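PDB 5VIT: MdcA from Pseudomonas aeruginosa, which probably acts as the acyl-carrier-protein transferase subunit of malonate decarboxylase, exchanging acetyl for malonyl groups on the carrier protein. Local coordinates for residues V54-N59 / A150-F155; Q60-F65 / P219-P224; L66-A71 / V88-H93; N162-P167 / D334-S339; S168-P173 / F312-G317. All coordinates share one frame; numbering follows the deposited sequence.

Interaction 1. Residues V54-N59 / A150-F155; sequences VLEGNN and ALVAGF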
# COMPACT_ATOMS: atom_id res chain seq x y z
N VAL A 54 -23.57 39.40 -13.59
CA VAL A 54 -23.14 38.07 -13.94
C VAL A 54 -22.58 38.12 -15.36
O VAL A 54 -23.23 38.65 -16.26
CB VAL A 54 -24.30 37.08 -13.84
CG1 VAL A 54 -23.96 35.79 -14.53
CG2 VAL A 54 -24.63 36.83 -12.37
N LEU A 55 -21.37 37.60 -15.55
CA LEU A 55 -20.65 37.69 -16.83
C LEU A 55 -20.03 36.35 -17.17
O LEU A 55 -19.19 35.84 -16.42
CB LEU A 55 -19.56 38.77 -16.78
CG LEU A 55 -18.58 38.79 -17.96
CD1 LEU A 55 -19.33 38.85 -19.33
CD2 LEU A 55 -17.58 39.93 -17.82
N GLU A 56 -20.42 35.79 -18.31
CA GLU A 56 -20.01 34.43 -18.60
C GLU A 56 -18.56 34.37 -18.97
O GLU A 56 -18.12 34.70 -20.08
CB GLU A 56 -20.88 33.80 -19.68
CG GLU A 56 -22.08 33.15 -19.03
CD GLU A 56 -22.93 32.37 -20.00
OE1 GLU A 56 -22.72 32.48 -21.23
OE2 GLU A 56 -23.82 31.65 -19.52
N GLY A 57 -17.83 34.10 -17.89
CA GLY A 57 -16.69 33.25 -17.88
C GLY A 57 -17.30 32.00 -17.26
O GLY A 57 -17.43 31.87 -16.03
N ASN A 58 -17.75 31.11 -18.13
CA ASN A 58 -18.00 29.74 -17.76
C ASN A 58 -16.66 29.02 -17.90
O ASN A 58 -15.68 29.65 -18.30
CB ASN A 58 -19.11 29.14 -18.62
CG ASN A 58 -20.44 29.86 -18.41
OD1 ASN A 58 -20.55 30.66 -17.48
ND2 ASN A 58 -21.44 29.57 -19.24
N ASN A 59 -16.58 27.75 -17.53
CA ASN A 59 -15.34 27.02 -17.71
C ASN A 59 -14.88 27.02 -19.16
O ASN A 59 -13.69 27.15 -19.44
CB ASN A 59 -15.47 25.58 -17.21
CG ASN A 59 -15.30 25.46 -15.72
OD1 ASN A 59 -14.85 26.39 -15.04
ND2 ASN A 59 -15.64 24.29 -15.20
N ALA A 150 -27.39 39.98 -16.34
CA ALA A 150 -26.61 38.84 -16.82
C ALA A 150 -26.11 39.06 -18.26
O ALA A 150 -26.89 39.41 -19.15
CB ALA A 150 -27.42 37.56 -16.72
N LEU A 151 -24.82 38.84 -18.45
CA LEU A 151 -24.18 38.93 -19.76
C LEU A 151 -23.75 37.54 -20.21
O LEU A 151 -22.73 37.02 -19.73
CB LEU A 151 -22.98 39.88 -19.71
CG LEU A 151 -23.33 41.24 -19.11
CD1 LEU A 151 -22.09 42.12 -18.96
CD2 LEU A 151 -24.40 41.91 -19.95
N VAL A 152 -24.52 36.91 -21.09
CA VAL A 152 -24.28 35.50 -21.40
C VAL A 152 -24.25 35.28 -22.90
O VAL A 152 -24.50 36.20 -23.68
CB VAL A 152 -25.33 34.57 -20.72
CG1 VAL A 152 -25.37 34.79 -19.21
CG2 VAL A 152 -26.72 34.75 -21.33
N ALA A 153 -23.96 34.05 -23.32
CA ALA A 153 -23.70 33.78 -24.72
C ALA A 153 -24.46 32.56 -25.23
O ALA A 153 -24.70 31.61 -24.48
CB ALA A 153 -22.20 33.59 -24.94
N GLY A 154 -24.83 32.59 -26.50
CA GLY A 154 -25.48 31.46 -27.16
C GLY A 154 -24.98 31.31 -28.59
O GLY A 154 -24.29 32.19 -29.11
N PHE A 155 -25.32 30.19 -29.23
CA PHE A 155 -25.02 30.02 -30.65
C PHE A 155 -26.02 30.78 -31.55
O PHE A 155 -25.62 31.55 -32.42
CB PHE A 155 -25.02 28.54 -31.03
CG PHE A 155 -23.74 27.83 -30.70
CD1 PHE A 155 -23.69 26.91 -29.65
CD2 PHE A 155 -22.59 28.05 -31.45
CE1 PHE A 155 -22.52 26.23 -29.33
CE2 PHE A 155 -21.40 27.38 -31.14
CZ PHE A 155 -21.37 26.47 -30.08
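Glu56 crosses Val152 at a slant, its carboxylate carbon CD only 3.3 Å from Val152 CB while CG1 of the valine closes on the same group. Because the glutamate chain is extended beyond CG (chi2 -174°), OE1 reaches one residue past Val152, its nearest backbone neighbour, and accepts from the N of Ala153 at 2.9 Å; that donor stands above the carboxylate plane. OE2 takes ND2 of Asn58 at 3.2 Å and also the hydroxyl of Thr172, so both oxygens of this buried acid are held and its rotation is restrained. The carboxylate thus continues, by side chain, a parallel ladder whose last backbone rungs lie just before it: Leu151 N to Val54 O at 2.7 Å and Glu56 N to Leu151 O at 3.0 Å. Leu55 and Leu151 also meet obliquely, CD1 of the first 3.8 Å from CB of the second, whereas Val54 and Ala150 face each other on the opposite side, CB to CB 4.3 Å. Strands 52-55 and 149-154 are neighbours in the parallel sheet of a probably Rossmann-like domain; helix 172-180 covers the Val54 and Ala150 side, helix 64-70 packs on Leu151 from the other, and strand 185-190 runs alongside strand 149-154.

Interaction 2. Residues Q60-F65 / P219-P224; sequences QKQADF and PFYIEP
Gln60 presents its carbonyl O to two donors that arrive from opposite faces of the carbonyl plane: Glu223 N at 2.9 Å from the other segment and NE2 of Gln62, two residues on in the same segment, at 3.1 Å. Its CG also rests 3.2 Å from Glu223 O, while its amide turns away to Arg341, Glu315 and Asn292. Lys61 forms a single backbone bridge with Ile222, and its CG approaches the Phe220 ring obliquely, 3.3 Å from CE1; the rest of its chain bends away, so that NZ is gripped by the carbonyls of Ser168 and Ala153 and by Thr172. At Gln62 the backbone N gives a bond of 2.9 Å to Tyr221 O. The Gln62 side chain runs beside that of Tyr221 in the same direction, CG at the ring edge 3.9 Å from CD2, with amide and ring planes 67° apart, and its NE2 also donates to Asn58 O. Ala63, centre of an inverse gamma turn, is the N-cap of the helix that follows. Asp64 has CG between backbone N and carbonyl carbon (chi1 64°), which lets OD1 accept a hydrogen bond from Tyr221 N at 2.7 Å, from above the carboxylate plane; OD2 salt-bridges to Arg68. This contact ties the link between strand 52-55 and helix 64-70 to the loop after strand 212-215, and Ala63 and Phe220 both touch Gln189 of strand 185-190.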
# COMPACT_ATOMS: atom_id res chain seq x y z
N GLN A 60 -15.83 26.89 -20.09
CA GLN A 60 -15.48 26.78 -21.50
C GLN A 60 -16.04 27.96 -22.31
O GLN A 60 -15.29 28.74 -22.90
CB GLN A 60 -15.96 25.43 -22.04
CG GLN A 60 -15.28 24.24 -21.34
CD GLN A 60 -16.25 23.28 -20.61
OE1 GLN A 60 -17.37 23.65 -20.23
NE2 GLN A 60 -15.81 22.03 -20.42
N LYS A 61 -17.36 28.09 -22.32
CA LYS A 61 -18.05 29.18 -23.01
C LYS A 61 -17.69 30.57 -22.46
O LYS A 61 -17.82 30.83 -21.26
CB LYS A 61 -19.56 28.95 -22.90
CG LYS A 61 -20.40 29.67 -23.94
CD LYS A 61 -21.52 30.49 -23.33
CE LYS A 61 -22.51 29.67 -22.52
NZ LYS A 61 -23.71 29.28 -23.27
N GLN A 62 -17.23 31.48 -23.32
CA GLN A 62 -17.01 32.88 -22.91
C GLN A 62 -17.93 33.80 -23.71
O GLN A 62 -17.99 33.70 -24.94
CB GLN A 62 -15.55 33.32 -23.11
CG GLN A 62 -14.51 32.35 -22.60
CD GLN A 62 -14.61 32.12 -21.11
OE1 GLN A 62 -14.67 33.07 -20.32
NE2 GLN A 62 -14.65 30.84 -20.71
N ALA A 63 -18.63 34.70 -23.02
CA ALA A 63 -19.33 35.79 -23.70
C ALA A 63 -18.34 36.93 -23.95
O ALA A 63 -18.46 38.02 -23.38
CB ALA A 63 -20.52 36.28 -22.87
N ASP A 64 -17.36 36.67 -24.81
CA ASP A 64 -16.19 37.54 -24.92
C ASP A 64 -16.47 38.83 -25.70
O ASP A 64 -15.78 39.84 -25.52
CB ASP A 64 -15.02 36.77 -25.53
CG ASP A 64 -15.29 36.33 -26.95
OD1 ASP A 64 -16.21 35.50 -27.17
OD2 ASP A 64 -14.56 36.79 -27.86
N PHE A 65 -17.50 38.83 -26.55
CA PHE A 65 -17.91 40.07 -27.18
C PHE A 65 -18.46 41.02 -26.11
O PHE A 65 -18.03 42.17 -26.01
CB PHE A 65 -18.94 39.82 -28.28
CG PHE A 65 -19.43 41.08 -28.95
CD1 PHE A 65 -18.55 42.10 -29.26
CD2 PHE A 65 -20.78 41.24 -29.26
CE1 PHE A 65 -19.00 43.27 -29.87
CE2 PHE A 65 -21.23 42.39 -29.88
CZ PHE A 65 -20.34 43.41 -30.18
N PRO A 219 -17.69 34.45 -33.51
CA PRO A 219 -18.17 33.36 -32.64
C PRO A 219 -17.60 33.47 -31.22
O PRO A 219 -16.44 33.89 -31.03
CB PRO A 219 -17.67 32.09 -33.35
CG PRO A 219 -17.57 32.49 -34.81
CD PRO A 219 -17.18 33.95 -34.80
N PHE A 220 -18.43 33.13 -30.23
CA PHE A 220 -18.02 33.32 -28.85
C PHE A 220 -16.87 32.37 -28.58
O PHE A 220 -16.86 31.25 -29.08
CB PHE A 220 -19.18 33.10 -27.86
CG PHE A 220 -19.78 31.72 -27.87
CD1 PHE A 220 -19.21 30.68 -27.13
CD2 PHE A 220 -20.94 31.46 -28.58
CE1 PHE A 220 -19.76 29.43 -27.13
CE2 PHE A 220 -21.51 30.20 -28.58
CZ PHE A 220 -20.92 29.18 -27.85
N TYR A 221 -15.91 32.85 -27.80
CA TYR A 221 -14.70 32.09 -27.53
C TYR A 221 -15.03 30.83 -26.72
O TYR A 221 -15.82 30.87 -25.78
CB TYR A 221 -13.68 32.97 -26.80
CG TYR A 221 -12.33 32.31 -26.66
CD1 TYR A 221 -11.36 32.45 -27.64
CD2 TYR A 221 -12.05 31.50 -25.56
CE1 TYR A 221 -10.12 31.82 -27.52
CE2 TYR A 221 -10.82 30.87 -25.43
CZ TYR A 221 -9.86 31.03 -26.41
OH TYR A 221 -8.65 30.39 -26.27
N ILE A 222 -14.44 29.71 -27.11
CA ILE A 222 -14.60 28.49 -26.35
C ILE A 222 -13.23 28.00 -25.90
O ILE A 222 -12.34 27.80 -26.71
CB ILE A 222 -15.32 27.39 -27.16
CG1 ILE A 222 -16.70 27.89 -27.60
CG2 ILE A 222 -15.47 26.12 -26.33
CD1 ILE A 222 -17.44 26.94 -28.52
N GLU A 223 -13.07 27.82 -24.60
CA GLU A 223 -11.84 27.26 -24.05
C GLU A 223 -11.96 25.75 -23.87
O GLU A 223 -12.90 25.26 -23.23
CB GLU A 223 -11.52 27.93 -22.71
CG GLU A 223 -10.25 27.41 -22.07
CD GLU A 223 -9.01 27.89 -22.79
OE1 GLU A 223 -9.07 28.94 -23.48
OE2 GLU A 223 -7.97 27.23 -22.68
N PRO A 224 -11.02 24.98 -24.43
CA PRO A 224 -11.05 23.52 -24.21
C PRO A 224 -10.40 23.14 -22.87
O PRO A 224 -9.35 22.51 -22.84
CB PRO A 224 -10.24 22.97 -25.39
CG PRO A 224 -9.27 24.08 -25.72
CD PRO A 224 -9.99 25.38 -25.41
O HOH W 1 -14.30 34.97 -29.90

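Interaction 3. Residues L66-A71 / V88-H93; sequences LSRSLA and VGRPEH
Arg68 and Glu92 mark the closest backbone approach, CA to CA 5.9 Å, where helix 64-70 passes the first turn of helix 91-98. One residue before Arg68, Ser67 carries the polar link: with OG anti to the backbone N (chi1 179°), its hydroxyl extends across the gap and donates to Glu92 OE1 at 2.7 Å, from above the carboxylate plane. The same OG sits at the edge of the His93 ring, 3.1 Å from CD2, and CB of Arg90 lies over one face of that ring. The Glu92 carboxylate is also engaged by Arg90 of its own segment, whose NE forms a salt bridge to OE2 at 3.4 Å. Alongside, the aliphatic parts of Arg68 and Glu92 run the same way, CG to CG 3.7 Å. Two like charges come close, Arg68 NH1 to Arg90 NH2 3.7 Å, with guanidinium planes 72° apart; salt bridges from Arg68 to Asp64 and Asp217 probably offset the repulsion, and Arg90 makes a cation-pi contact with Tyr221. Further on, Ala71 CB meets Glu92 CB at 4.3 Å. The two helices follow strands 52-55 and 81-85 of the parallel sheet, as successive crossover helices; Leu70 and Ala71 touch Leu96, and helix 39-46 packs on Leu66 and Ser69.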
# COMPACT_ATOMS: atom_id res chain seq x y z
N LEU A 66 -19.40 40.52 -25.30
CA LEU A 66 -19.93 41.27 -24.17
C LEU A 66 -18.83 41.67 -23.20
O LEU A 66 -18.80 42.78 -22.67
CB LEU A 66 -21.00 40.45 -23.44
CG LEU A 66 -22.24 40.11 -24.27
CD1 LEU A 66 -23.30 39.45 -23.39
CD2 LEU A 66 -22.79 41.37 -24.93
N SER A 67 -17.91 40.74 -22.98
CA SER A 67 -16.79 40.98 -22.09
C SER A 67 -15.86 42.09 -22.60
O SER A 67 -15.45 42.97 -21.84
CB SER A 67 -16.01 39.67 -21.90
OG SER A 67 -14.91 39.88 -21.06
N ARG A 68 -15.51 42.05 -23.88
CA ARG A 68 -14.65 43.09 -24.45
C ARG A 68 -15.40 44.42 -24.56
O ARG A 68 -14.82 45.49 -24.39
CB ARG A 68 -14.13 42.68 -25.83
CG ARG A 68 -13.22 41.47 -25.80
CD ARG A 68 -12.76 41.12 -27.18
NE ARG A 68 -13.87 41.06 -28.13
CZ ARG A 68 -14.38 39.92 -28.57
NH1 ARG A 68 -13.86 38.78 -28.13
NH2 ARG A 68 -15.38 39.90 -29.43
N SER A 69 -16.70 44.35 -24.84
CA SER A 69 -17.50 45.56 -24.96
C SER A 69 -17.69 46.26 -23.61
O SER A 69 -17.73 47.48 -23.55
CB SER A 69 -18.86 45.25 -25.57
OG SER A 69 -18.73 44.51 -26.76
N LEU A 70 -17.80 45.48 -22.53
CA LEU A 70 -17.92 46.04 -21.19
C LEU A 70 -16.63 46.78 -20.81
O LEU A 70 -16.66 47.81 -20.14
CB LEU A 70 -18.23 44.95 -20.15
CG LEU A 70 -18.50 45.34 -18.69
CD1 LEU A 70 -19.66 46.30 -18.60
CD2 LEU A 70 -18.79 44.09 -17.83
N ALA A 71 -15.49 46.25 -21.26
CA ALA A 71 -14.20 46.83 -20.91
C ALA A 71 -13.95 48.16 -21.64
O ALA A 71 -13.02 48.89 -21.31
CB ALA A 71 -13.08 45.85 -21.20
N VAL A 88 -12.94 33.15 -14.07
CA VAL A 88 -12.36 34.45 -14.39
C VAL A 88 -11.05 34.25 -15.14
O VAL A 88 -9.98 34.44 -14.57
CB VAL A 88 -12.07 35.29 -13.11
CG1 VAL A 88 -11.65 36.70 -13.48
CG2 VAL A 88 -13.27 35.34 -12.23
N GLY A 89 -11.15 33.87 -16.41
CA GLY A 89 -9.97 33.47 -17.17
C GLY A 89 -9.43 34.46 -18.20
O GLY A 89 -8.23 34.45 -18.49
N ARG A 90 -10.30 35.31 -18.73
CA ARG A 90 -9.94 36.19 -19.84
C ARG A 90 -9.37 37.55 -19.38
O ARG A 90 -9.81 38.09 -18.37
CB ARG A 90 -11.16 36.39 -20.73
CG ARG A 90 -11.76 35.08 -21.22
CD ARG A 90 -11.38 34.83 -22.67
NE ARG A 90 -11.76 35.98 -23.49
CZ ARG A 90 -11.41 36.13 -24.76
NH1 ARG A 90 -10.64 35.21 -25.35
NH2 ARG A 90 -11.79 37.21 -25.44
N PRO A 91 -8.39 38.09 -20.13
CA PRO A 91 -7.76 39.38 -19.79
C PRO A 91 -8.74 40.55 -19.56
O PRO A 91 -8.50 41.33 -18.63
CB PRO A 91 -6.86 39.66 -21.01
CG PRO A 91 -7.17 38.57 -22.03
CD PRO A 91 -7.70 37.41 -21.24
N GLU A 92 -9.80 40.66 -20.35
CA GLU A 92 -10.78 41.74 -20.19
C GLU A 92 -11.51 41.65 -18.85
O GLU A 92 -12.06 42.65 -18.37
CB GLU A 92 -11.84 41.74 -21.29
CG GLU A 92 -11.44 41.10 -22.58
CD GLU A 92 -11.60 39.61 -22.54
OE1 GLU A 92 -12.76 39.13 -22.58
OE2 GLU A 92 -10.57 38.94 -22.46
N HIS A 93 -11.57 40.45 -18.29
CA HIS A 93 -12.26 40.22 -17.04
C HIS A 93 -11.60 41.03 -15.93
O HIS A 93 -12.26 41.76 -15.19
CB HIS A 93 -12.27 38.73 -16.70
CG HIS A 93 -13.06 37.89 -17.66
ND1 HIS A 93 -12.93 36.52 -17.73
CD2 HIS A 93 -13.99 38.23 -18.59
CE1 HIS A 93 -13.76 36.05 -18.65
NE2 HIS A 93 -14.40 37.06 -19.19

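Interaction 4. Residues N162-P167 / D334-S339; sequences NVYTGP and DGSLRS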
# COMPACT_ATOMS: atom_id res chain seq x y z
N ASN A 162 -35.63 33.77 -28.18
CA ASN A 162 -35.32 32.37 -27.89
C ASN A 162 -33.89 32.13 -28.29
O ASN A 162 -33.44 32.62 -29.33
CB ASN A 162 -36.25 31.40 -28.62
CG ASN A 162 -37.69 31.61 -28.27
OD1 ASN A 162 -38.13 31.26 -27.17
ND2 ASN A 162 -38.47 32.16 -29.21
N VAL A 163 -33.16 31.40 -27.44
CA VAL A 163 -31.73 31.19 -27.62
C VAL A 163 -31.41 29.71 -27.61
O VAL A 163 -31.89 28.96 -26.74
CB VAL A 163 -30.90 31.89 -26.52
CG1 VAL A 163 -29.41 31.52 -26.65
CG2 VAL A 163 -31.08 33.39 -26.58
N TYR A 164 -30.61 29.30 -28.59
CA TYR A 164 -30.03 27.97 -28.62
C TYR A 164 -28.59 28.03 -28.11
O TYR A 164 -27.78 28.81 -28.60
CB TYR A 164 -30.09 27.39 -30.03
CG TYR A 164 -29.24 26.16 -30.25
CD1 TYR A 164 -29.61 24.92 -29.73
CD2 TYR A 164 -28.06 26.23 -30.98
CE1 TYR A 164 -28.83 23.78 -29.94
CE2 TYR A 164 -27.27 25.10 -31.19
CZ TYR A 164 -27.66 23.89 -30.67
OH TYR A 164 -26.87 22.78 -30.89
N THR A 165 -28.29 27.22 -27.10
CA THR A 165 -26.95 27.18 -26.53
C THR A 165 -26.26 25.86 -26.77
O THR A 165 -25.05 25.77 -26.61
CB THR A 165 -26.94 27.44 -25.01
OG1 THR A 165 -27.90 26.59 -24.38
CG2 THR A 165 -27.24 28.90 -24.70
N GLY A 166 -27.02 24.83 -27.13
CA GLY A 166 -26.47 23.54 -27.51
C GLY A 166 -25.48 22.89 -26.54
O GLY A 166 -25.72 22.86 -25.33
N PRO A 167 -24.36 22.35 -27.08
CA PRO A 167 -23.31 21.69 -26.29
C PRO A 167 -22.67 22.61 -25.28
O PRO A 167 -22.09 22.12 -24.31
CB PRO A 167 -22.30 21.26 -27.35
CG PRO A 167 -23.14 21.02 -28.57
CD PRO A 167 -24.15 22.15 -28.53
N ASP A 334 -32.71 18.07 -31.77
CA ASP A 334 -31.85 18.47 -32.88
C ASP A 334 -30.65 17.53 -33.01
O ASP A 334 -29.98 17.51 -34.03
CB ASP A 334 -31.35 19.90 -32.68
CG ASP A 334 -30.46 20.03 -31.45
OD1 ASP A 334 -30.98 19.88 -30.33
OD2 ASP A 334 -29.26 20.29 -31.62
N GLY A 335 -30.39 16.76 -31.95
CA GLY A 335 -29.32 15.78 -31.97
C GLY A 335 -28.03 16.18 -31.27
O GLY A 335 -27.13 15.35 -31.12
N SER A 336 -27.92 17.45 -30.86
CA SER A 336 -26.70 17.91 -30.19
C SER A 336 -26.76 17.76 -28.66
O SER A 336 -27.83 17.64 -28.05
CB SER A 336 -26.38 19.37 -30.57
OG SER A 336 -27.23 20.30 -29.91
N LEU A 337 -25.58 17.75 -28.06
CA LEU A 337 -25.40 17.68 -26.62
C LEU A 337 -26.21 18.75 -25.88
O LEU A 337 -26.30 19.89 -26.34
CB LEU A 337 -23.91 17.83 -26.28
CG LEU A 337 -23.51 17.92 -24.82
CD1 LEU A 337 -23.60 16.54 -24.24
CD2 LEU A 337 -22.11 18.53 -24.68
N ARG A 338 -26.81 18.37 -24.75
CA ARG A 338 -27.30 19.34 -23.78
C ARG A 338 -26.53 19.21 -22.46
O ARG A 338 -26.85 18.39 -21.59
CB ARG A 338 -28.81 19.18 -23.55
CG ARG A 338 -29.35 19.86 -22.27
CD ARG A 338 -29.89 21.27 -22.46
NE ARG A 338 -30.44 21.76 -21.20
CZ ARG A 338 -31.04 22.94 -21.04
NH1 ARG A 338 -31.18 23.77 -22.07
NH2 ARG A 338 -31.51 23.30 -19.85
N SER A 339 -25.50 20.03 -22.33
CA SER A 339 -24.76 20.11 -21.09
C SER A 339 -25.58 20.90 -20.09
O SER A 339 -26.53 21.57 -20.48
CB SER A 339 -23.40 20.79 -21.31
OG SER A 339 -23.60 22.10 -21.82
O HOH W 2 -27.77 21.31 -33.65
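Pro167 and Leu337 bring the backbones closest, CA to CA 4.5 Å, and the touching parts of the two segments run 60° apart, without strand pairing. The contact joins the two halves of the fold, loop to loop: residues 162-167 leave the small mixed sheet beside the first parallel sheet, and residues 334-339 lie between helices 319-323 and 341-350, which accompany the second large sheet. An Asx turn shapes the second loop, Asp334 OD2 accepting a weak bond from Ser336 N. The same OD2 uses its syn lone pair for Ser336 OG at 2.7 Å. Tyr164, its CG anti to the backbone N (chi1 166°), points its hydroxyl at this cluster: OH comes within 2.7 Å of Ser336 OG, which lies at the ring edge near its plane, though the phenol proton has another acceptor within reach. Ring and carboxylate meet tip to tip, with planes nearly perpendicular, and a water donates to Asp334 OD2 at 2.7 Å. The other Asp334 oxygen, OD1, forms a salt bridge with Arg202. Over one face of the tyrosine ring, offset toward the rim, lies the N of Gly166, a residue with positive phi. Beyond it the Pro167 ring crosses Leu337 obliquely, CB to CD2 3.8 Å, while Leu337 O faces the Gly166-Pro167 peptide, 3.1 Å from Gly166 C. Ser339 OG, which also accepts from the N of Glu170, donates to Pro167 O at 2.9 Å from well above the carbonyl plane, 63° out of it.

Interaction 5. Residues S168-P173 / F312-G317; sequences STEDTP and FGTELG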
# COMPACT_ATOMS: atom_id res chain seq x y z
N SER A 168 -22.77 23.92 -25.51
CA SER A 168 -22.17 24.91 -24.63
C SER A 168 -23.20 25.55 -23.69
O SER A 168 -22.99 26.66 -23.22
CB SER A 168 -21.48 26.01 -25.44
OG SER A 168 -20.54 25.47 -26.35
N THR A 169 -24.31 24.85 -23.43
CA THR A 169 -25.32 25.34 -22.47
C THR A 169 -24.68 25.71 -21.12
O THR A 169 -24.89 26.82 -20.60
CB THR A 169 -26.41 24.28 -22.23
OG1 THR A 169 -27.14 24.06 -23.45
CG2 THR A 169 -27.35 24.72 -21.14
N GLU A 170 -23.91 24.78 -20.56
CA GLU A 170 -23.07 25.04 -19.39
C GLU A 170 -23.80 25.76 -18.23
O GLU A 170 -24.78 25.23 -17.70
CB GLU A 170 -21.83 25.84 -19.84
CG GLU A 170 -20.90 24.96 -20.70
CD GLU A 170 -19.69 25.68 -21.29
OE1 GLU A 170 -18.99 26.41 -20.57
OE2 GLU A 170 -19.44 25.48 -22.51
N ASP A 171 -23.33 26.94 -17.84
CA ASP A 171 -23.86 27.60 -16.66
C ASP A 171 -25.09 28.46 -16.94
O ASP A 171 -25.77 28.90 -16.01
CB ASP A 171 -22.83 28.52 -15.96
CG ASP A 171 -21.39 28.01 -16.03
OD1 ASP A 171 -21.00 27.25 -16.95
OD2 ASP A 171 -20.66 28.27 -15.04
N THR A 172 -25.34 28.70 -18.22
CA THR A 172 -26.27 29.74 -18.66
C THR A 172 -27.67 29.65 -18.00
O THR A 172 -28.13 30.65 -17.45
CB THR A 172 -26.42 29.72 -20.20
OG1 THR A 172 -25.13 29.84 -20.80
CG2 THR A 172 -27.30 30.87 -20.67
N PRO A 173 -28.33 28.47 -18.03
CA PRO A 173 -29.67 28.47 -17.41
C PRO A 173 -29.63 28.76 -15.90
O PRO A 173 -30.54 29.38 -15.35
CB PRO A 173 -30.21 27.06 -17.70
CG PRO A 173 -29.06 26.26 -18.18
CD PRO A 173 -27.93 27.14 -18.55
N PHE A 312 -21.04 18.62 -17.72
CA PHE A 312 -21.11 19.97 -17.16
C PHE A 312 -21.17 20.98 -18.29
O PHE A 312 -21.92 21.97 -18.25
CB PHE A 312 -19.90 20.28 -16.27
CG PHE A 312 -19.65 19.25 -15.20
CD1 PHE A 312 -20.25 19.36 -13.94
CD2 PHE A 312 -18.80 18.17 -15.44
CE1 PHE A 312 -20.02 18.43 -12.96
CE2 PHE A 312 -18.56 17.22 -14.46
CZ PHE A 312 -19.17 17.35 -13.22
N GLY A 313 -20.33 20.74 -19.29
CA GLY A 313 -20.21 21.59 -20.45
C GLY A 313 -19.72 20.77 -21.62
O GLY A 313 -19.98 19.56 -21.69
N THR A 314 -18.98 21.42 -22.52
CA THR A 314 -18.44 20.70 -23.66
C THR A 314 -16.99 21.05 -23.91
O THR A 314 -16.51 22.13 -23.56
CB THR A 314 -19.22 20.98 -24.96
OG1 THR A 314 -18.76 20.09 -25.98
CG2 THR A 314 -19.02 22.42 -25.41
N GLU A 315 -16.31 20.10 -24.55
CA GLU A 315 -14.92 20.27 -24.92
C GLU A 315 -14.85 20.47 -26.43
O GLU A 315 -15.24 19.59 -27.20
CB GLU A 315 -14.11 19.05 -24.47
CG GLU A 315 -13.80 19.08 -22.99
CD GLU A 315 -12.98 20.31 -22.63
OE1 GLU A 315 -11.98 20.57 -23.34
OE2 GLU A 315 -13.32 21.02 -21.67
N LEU A 316 -14.36 21.64 -26.83
CA LEU A 316 -14.35 22.05 -28.23
C LEU A 316 -13.81 20.96 -29.13
O LEU A 316 -12.70 20.46 -28.94
CB LEU A 316 -13.53 23.32 -28.41
CG LEU A 316 -13.53 23.93 -29.82
CD1 LEU A 316 -14.96 24.20 -30.25
CD2 LEU A 316 -12.70 25.21 -29.85
N GLY A 317 -14.64 20.59 -30.12
CA GLY A 317 -14.28 19.59 -31.10
C GLY A 317 -14.91 18.24 -30.85
O GLY A 317 -14.85 17.35 -31.69
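Glu170 and Gly313 touch carbon to carbon: CG of the glutamate lies 3.4 Å from the CA of the glycine, where no side chain intervenes. The chain of Glu170 starts with CG anti to the carbonyl carbon (chi1 -69°) and then runs extended, so it passes over the backbone of Gly313 before the carboxylate comes near Thr314, OE2 to backbone N 4.1 Å. A second van der Waals contact sets the Thr314 methyl CG2 against the Ser168 hydroxyl OG, 3.5 Å. Weakly polar contact adds to this, for Glu170 CA points its hydrogen at Phe312 O over 3.5 Å, almost straight at 175°. The two segments share no classical hydrogen bond; each is held by bonds to other parts of the chain. Glu170 is the second residue of a type II' beta turn from Thr169 to Thr172, its positive phi (49°) being that turn's mark, and Thr172 N closes the turn on Thr169 O at 3.1 Å. The turn leads straight into helix 172-180 of the first parallel-sheet half, whereas residues 312-317 follow strand 308-310, an outermost strand of the second large sheet, so the pair lies at the junction of the two halves. Among polar contacts, Glu170 OE1 accepts from Lys61 N, and Asp171 forms a salt bridge with Arg341 and a hydrogen bond with Tyr138. Phe312 packs on helix 341-350 through Arg341, Cys344 and Gln345. Its side chain is about 3 Å, at nearest atoms, from a bound malonate ion, probably from the crystallisation liquor but consistent with a small-anion pocket there.

Interactions 1, 4 and 5 are buried, whereas interactions 2 and 3 are only partly so. Interaction 1 is the one built on regular strand pairing; interaction 2 continues from it with a single bridge, and helix 64-70 is used by both interactions 2 and 3. Interaction 3, lying between helices, relies on charged and hydroxyl side chains. Interactions 4 and 5 both join the two halves of the fold: interaction 4 uses serine and tyrosine hydroxyls, interaction 5 close carbon contacts, and Ser339 OG to Glu170 N links them. Lys61 connects interactions 1, 2 and 5 through bonds to Ala153, Ser168, Thr172 and Glu170. Interaction 3 stays about 10 Å from interaction 4, nearest atoms.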